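Local coordinates for protein listeriolysin O (Listeria monocytogenes, PDB 4CDB) that forms oligomeric pores in cholesterol-containing host membranes, changing its conformation after binding and lysing the cell, at residues I118-M123 / E149-K154; S303-V308 / G326-I331. All coordinates share one frame; numbering follows the deposited sequence.

Interaction 1 (I118-M123 / E149-K154)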
loop_
_atom_site.group_PDB
_atom_site.type_symbol
_atom_site.label_atom_id
_atom_site.label_comp_id
_atom_site.label_asym_id
_atom_site.label_seq_id
_atom_site.Cartn_x
_atom_site.Cartn_y
_atom_site.Cartn_z
ATOM N N ILE A 118 -1.731 4.412 31.133
ATOM C CA ILE A 118 -0.706 4.405 30.092
ATOM C C ILE A 118 0.075 3.092 30.127
ATOM O O ILE A 118 0.239 2.491 31.192
ATOM C CB ILE A 118 0.244 5.622 30.237
ATOM C CG1 ILE A 118 1.024 5.870 28.942
ATOM C CG2 ILE A 118 1.185 5.452 31.432
ATOM C CD1 ILE A 118 1.708 7.222 28.898
ATOM N N ASP A 119 0.556 2.646 28.967
ATOM C CA ASP A 119 1.214 1.344 28.873
ATOM C C ASP A 119 2.744 1.404 28.807
ATOM O O ASP A 119 3.386 0.449 28.362
ATOM C CB ASP A 119 0.671 0.561 27.674
ATOM C CG ASP A 119 1.027 1.204 26.346
ATOM O OD1 ASP A 119 1.392 2.398 26.339
ATOM O OD2 ASP A 119 0.936 0.515 25.308
ATOM N N LEU A 120 3.325 2.517 29.243
ATOM C CA LEU A 120 4.781 2.653 29.251
ATOM C C LEU A 120 5.398 1.640 30.215
ATOM O O LEU A 120 4.840 1.372 31.281
ATOM C CB LEU A 120 5.197 4.085 29.607
ATOM C CG LEU A 120 5.100 5.108 28.471
ATOM C CD1 LEU A 120 5.334 6.520 28.984
ATOM C CD2 LEU A 120 6.097 4.770 27.375
ATOM N N PRO A 121 6.549 1.062 29.834
ATOM C CA PRO A 121 7.133 -0.077 30.553
ATOM C C PRO A 121 7.629 0.253 31.960
ATOM O O PRO A 121 8.159 1.340 32.198
ATOM C CB PRO A 121 8.314 -0.476 29.663
ATOM C CG PRO A 121 8.689 0.781 28.957
ATOM C CD PRO A 121 7.388 1.484 28.698
ATOM N N GLY A 122 7.449 -0.689 32.881
ATOM C CA GLY A 122 8.033 -0.588 34.207
ATOM C C GLY A 122 7.131 -0.040 35.299
ATOM O O GLY A 122 7.386 -0.267 36.483
ATOM N N MET A 123 6.080 0.677 34.909
ATOM C CA MET A 123 5.213 1.351 35.873
ATOM C C MET A 123 4.354 0.370 36.673
ATOM O O MET A 123 3.964 -0.684 36.171
ATOM C CB MET A 123 4.327 2.384 35.169
ATOM C CG MET A 123 5.092 3.301 34.228
ATOM S SD MET A 123 4.090 4.632 33.534
ATOM C CE MET A 123 3.878 5.660 34.991
ATOM N N GLU A 149 5.344 12.392 31.905
ATOM C CA GLU A 149 6.387 12.966 32.749
ATOM C C GLU A 149 6.708 12.072 33.938
ATOM O O GLU A 149 7.861 11.975 34.356
ATOM C CB GLU A 149 5.994 14.362 33.236
ATOM C CG GLU A 149 6.229 15.454 32.214
ATOM C CD GLU A 149 7.677 15.517 31.754
ATOM O OE1 GLU A 149 8.584 15.424 32.610
ATOM O OE2 GLU A 149 7.907 15.667 30.536
ATOM N N ARG A 150 5.681 11.423 34.479
ATOM C CA ARG A 150 5.859 10.510 35.603
ATOM C C ARG A 150 6.740 9.321 35.223
ATOM O O ARG A 150 7.544 8.851 36.030
ATOM C CB ARG A 150 4.503 10.041 36.142
ATOM C CG ARG A 150 4.171 10.597 37.519
ATOM C CD ARG A 150 2.667 10.745 37.737
ATOM N NE ARG A 150 1.953 9.470 37.698
ATOM C CZ ARG A 150 0.664 9.328 37.991
ATOM N NH1 ARG A 150 -0.057 10.381 38.349
ATOM N NH2 ARG A 150 0.093 8.133 37.930
ATOM N N TRP A 151 6.597 8.851 33.988
ATOM C CA TRP A 151 7.419 7.753 33.494
ATOM C C TRP A 151 8.856 8.208 33.249
ATOM O O TRP A 151 9.804 7.483 33.546
ATOM C CB TRP A 151 6.829 7.166 32.209
ATOM C CG TRP A 151 7.614 5.996 31.676
ATOM C CD1 TRP A 151 7.510 4.692 32.066
ATOM C CD2 TRP A 151 8.623 6.029 30.656
ATOM N NE1 TRP A 151 8.391 3.911 31.353
ATOM C CE2 TRP A 151 9.086 4.709 30.481
ATOM C CE3 TRP A 151 9.178 7.046 29.875
ATOM C CZ2 TRP A 151 10.079 4.380 29.557
ATOM C CZ3 TRP A 151 10.164 6.719 28.959
ATOM C CH2 TRP A 151 10.604 5.398 28.807
ATOM N N ASN A 152 9.004 9.413 32.706
ATOM C CA ASN A 152 10.322 9.973 32.423
ATOM C C ASN A 152 11.140 10.238 33.685
ATOM O O ASN A 152 12.364 10.348 33.627
ATOM C CB ASN A 152 10.198 11.263 31.605
ATOM C CG ASN A 152 9.761 11.012 30.173
ATOM O OD1 ASN A 152 10.146 10.018 29.558
ATOM N ND2 ASN A 152 8.958 11.922 29.632
ATOM N N GLU A 153 10.461 10.335 34.823
ATOM C CA GLU A 153 11.113 10.717 36.072
ATOM C C GLU A 153 11.255 9.571 37.075
ATOM O O GLU A 153 11.731 9.777 38.191
ATOM C CB GLU A 153 10.369 11.887 36.724
ATOM C CG GLU A 153 10.383 13.172 35.909
ATOM C CD GLU A 153 9.570 14.285 36.548
ATOM O OE1 GLU A 153 9.004 14.067 37.641
ATOM O OE2 GLU A 153 9.496 15.383 35.956
ATOM N N LYS A 154 10.841 8.369 36.684
ATOM C CA LYS A 154 10.936 7.213 37.572
ATOM C C LYS A 154 11.474 5.969 36.873
ATOM O O LYS A 154 12.223 5.193 37.465
ATOM C CB LYS A 154 9.575 6.881 38.191
ATOM C CG LYS A 154 9.163 7.757 39.359
ATOM C CD LYS A 154 8.065 7.079 40.168
ATOM C CE LYS A 154 7.365 8.056 41.098
ATOM N NZ LYS A 154 6.223 7.410 41.805
#
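The indole of Trp151 lies under the side chain of Leu120, which covers one face of its five-membered ring. Leu120 CB sits 3.6 Å from the centroid of that ring, 18° off the normal, a CH-pi contact, and its CD1 rests on the same ring system beside Trp151 CG, at 3.6 Å. The two side chains cross at about a right angle. Trp151 CG points away from its own backbone N (chi1 -178°), which sends the indole out from the helix against the turn. There its N-H finds the carbonyl of Pro121: Trp151 NE1 to Pro121 O is 2.7 Å with an N-H...O angle of 154°. The oxygen lies in the indole plane and accepts the N-H on a lone pair, so this bond and the leucine together fix the rotation of the ring. The Pro121 ring adds CG at 3.9 Å from Trp151 CZ2. At the edge Met123 brings CG to 3.5 Å from Trp151 CD1, and its sulfur makes a Met-aromatic contact there, SD standing 4.8 Å from the five-membered ring centroid. Outside the pair, Tyr218 packs on Leu120 and Val162 on Pro121. The arrangement is a tryptophan from the last turn of helix 137-152 seated against a type II beta turn, Leu120 to Met123, in the loop joining antiparallel strands 114-118 and 129-132.

Interaction 2 (S303-V308 / G326-I331)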
loop_
_atom_site.group_PDB
_atom_site.type_symbol
_atom_site.label_atom_id
_atom_site.label_comp_id
_atom_site.label_asym_id
_atom_site.label_seq_id
_atom_site.Cartn_x
_atom_site.Cartn_y
_atom_site.Cartn_z
ATOM N N SER A 303 13.999 3.681 -9.207
ATOM C CA SER A 303 12.789 3.945 -8.436
ATOM C C SER A 303 13.007 5.109 -7.477
ATOM O O SER A 303 14.108 5.294 -6.957
ATOM C CB SER A 303 12.366 2.703 -7.649
ATOM O OG SER A 303 12.147 1.599 -8.507
ATOM N N SER A 304 11.955 5.888 -7.242
ATOM C CA SER A 304 12.021 7.021 -6.324
ATOM C C SER A 304 11.062 6.842 -5.147
ATOM O O SER A 304 10.237 5.929 -5.143
ATOM C CB SER A 304 11.705 8.319 -7.066
ATOM O OG SER A 304 10.399 8.280 -7.613
ATOM N N PHE A 305 11.172 7.715 -4.151
ATOM C CA PHE A 305 10.252 7.675 -3.018
ATOM C C PHE A 305 9.852 9.075 -2.575
ATOM O O PHE A 305 10.616 10.030 -2.726
ATOM C CB PHE A 305 10.850 6.894 -1.839
ATOM C CG PHE A 305 11.883 7.661 -1.053
ATOM C CD1 PHE A 305 13.218 7.613 -1.413
ATOM C CD2 PHE A 305 11.519 8.419 0.052
ATOM C CE1 PHE A 305 14.170 8.313 -0.695
ATOM C CE2 PHE A 305 12.467 9.124 0.771
ATOM C CZ PHE A 305 13.794 9.068 0.398
ATOM N N LYS A 306 8.644 9.186 -2.032
ATOM C CA LYS A 306 8.189 10.421 -1.411
ATOM C C LYS A 306 7.645 10.115 -0.017
ATOM O O LYS A 306 6.842 9.197 0.162
ATOM C CB LYS A 306 7.126 11.105 -2.269
ATOM C CG LYS A 306 6.778 12.513 -1.814
ATOM C CD LYS A 306 5.879 13.207 -2.822
ATOM C CE LYS A 306 5.761 14.693 -2.522
ATOM N NZ LYS A 306 4.814 15.370 -3.451
ATOM N N ALA A 307 8.093 10.879 0.972
ATOM C CA ALA A 307 7.761 10.580 2.359
ATOM C C ALA A 307 7.067 11.742 3.056
ATOM O O ALA A 307 7.522 12.883 2.982
ATOM C CB ALA A 307 9.013 10.179 3.125
ATOM N N VAL A 308 5.963 11.436 3.730
ATOM C CA VAL A 308 5.282 12.395 4.591
ATOM C C VAL A 308 5.387 11.910 6.034
ATOM O O VAL A 308 4.956 10.800 6.354
ATOM C CB VAL A 308 3.801 12.543 4.206
ATOM C CG1 VAL A 308 3.114 13.560 5.104
ATOM C CG2 VAL A 308 3.677 12.950 2.748
ATOM N N GLY A 326 17.184 3.951 -3.096
ATOM C CA GLY A 326 18.386 3.494 -2.424
ATOM C C GLY A 326 18.716 4.318 -1.194
ATOM O O GLY A 326 19.463 3.874 -0.320
ATOM N N ASP A 327 18.150 5.519 -1.122
ATOM C CA ASP A 327 18.454 6.447 -0.038
ATOM C C ASP A 327 17.468 6.346 1.125
ATOM O O ASP A 327 17.469 7.189 2.021
ATOM C CB ASP A 327 18.501 7.882 -0.567
ATOM C CG ASP A 327 19.347 8.011 -1.819
ATOM O OD1 ASP A 327 20.283 7.202 -1.993
ATOM O OD2 ASP A 327 19.073 8.919 -2.632
ATOM N N LEU A 328 16.627 5.316 1.111
ATOM C CA LEU A 328 15.751 5.052 2.247
ATOM C C LEU A 328 16.549 4.404 3.370
ATOM O O LEU A 328 17.778 4.483 3.387
ATOM C CB LEU A 328 14.565 4.170 1.854
ATOM C CG LEU A 328 13.293 4.905 1.429
ATOM C CD1 LEU A 328 12.112 3.949 1.388
ATOM C CD2 LEU A 328 13.013 6.044 2.389
ATOM N N ARG A 329 15.845 3.778 4.312
ATOM C CA ARG A 329 16.468 3.152 5.482
ATOM C C ARG A 329 17.197 4.154 6.381
ATOM O O ARG A 329 17.815 3.773 7.375
ATOM C CB ARG A 329 17.405 2.012 5.067
ATOM C CG ARG A 329 16.689 0.766 4.579
ATOM C CD ARG A 329 16.618 -0.277 5.676
ATOM N NE ARG A 329 15.799 0.152 6.805
ATOM C CZ ARG A 329 15.858 -0.393 8.014
ATOM N NH1 ARG A 329 16.706 -1.384 8.257
ATOM N NH2 ARG A 329 15.075 0.058 8.985
ATOM N N ASP A 330 17.121 5.431 6.023
ATOM C CA ASP A 330 17.646 6.507 6.850
ATOM C C ASP A 330 16.467 7.175 7.541
ATOM O O ASP A 330 16.509 7.457 8.739
ATOM C CB ASP A 330 18.399 7.527 5.994
ATOM C CG ASP A 330 19.513 6.899 5.174
ATOM O OD1 ASP A 330 19.989 5.806 5.548
ATOM O OD2 ASP A 330 19.916 7.502 4.156
ATOM N N ILE A 331 15.416 7.421 6.765
ATOM C CA ILE A 331 14.168 7.961 7.287
ATOM C C ILE A 331 13.515 6.941 8.213
ATOM O O ILE A 331 13.094 7.270 9.324
ATOM C CB ILE A 331 13.183 8.318 6.146
ATOM C CG1 ILE A 331 13.615 9.600 5.428
ATOM C CG2 ILE A 331 11.768 8.474 6.682
ATOM C CD1 ILE A 331 14.675 9.400 4.358
#
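Asp327 comes first along 326-331 to meet Phe305, and only loosely: its carbonyl carbon C is 4.2 Å from Phe305 CE1, on an oblique approach. Leu328 does most of the work. Its CB does not point at the strand, but the end of the side chain comes round and lays CD2 over the centre of the phenyl face, 3.6 Å from the ring centroid and 14° off the normal, a CH-pi contact. The closest carbon pair is Leu328 CD2 to Phe305 CE2, 3.5 Å, while CG of the leucine stands 3.9 Å from Phe305 CD1. After two residues in which the loop turns, Ile331 reaches back from the direction opposite to Phe305 and brings CD1 to 4.1 Å from Phe305 CZ. No hydrogen bond joins the two segments, so the contact rests on van der Waals and CH-pi packing round one ring. With CG between its backbone N and carbonyl carbon (chi1 77°), the Phe305 ring stands out from the strand with a face turned to Leu328. Strand 303-310 runs between strands 262-270 and 319-324, pairing antiparallel with both; Leu268 and Ile321 touch Phe305 from these neighbours, and Ile321 also meets Ile331. Further along the strand, Val308 packs on Ser193 and Leu194 of helix 187-194.

In the fold
Both contacts are partly buried and built on one aromatic ring with a leucine over its face, yet they lie apart, with centres about 33 Å from each other and nearest atoms about 20 Å. Interaction 1 is the more peripheral, about 34 Å from the centre of the chain against about 15 Å for interaction 2. It joins a helix end to a loop, its aromatic coming from the helix, and adds a hydrogen bond and a sulfur contact. Interaction 2 holds a loop against a strand, its aromatic coming from the strand, by packing without a hydrogen bond. The loop of 118-123 follows strand 114-118, which lies in the same large antiparallel sheet as strand 303-310.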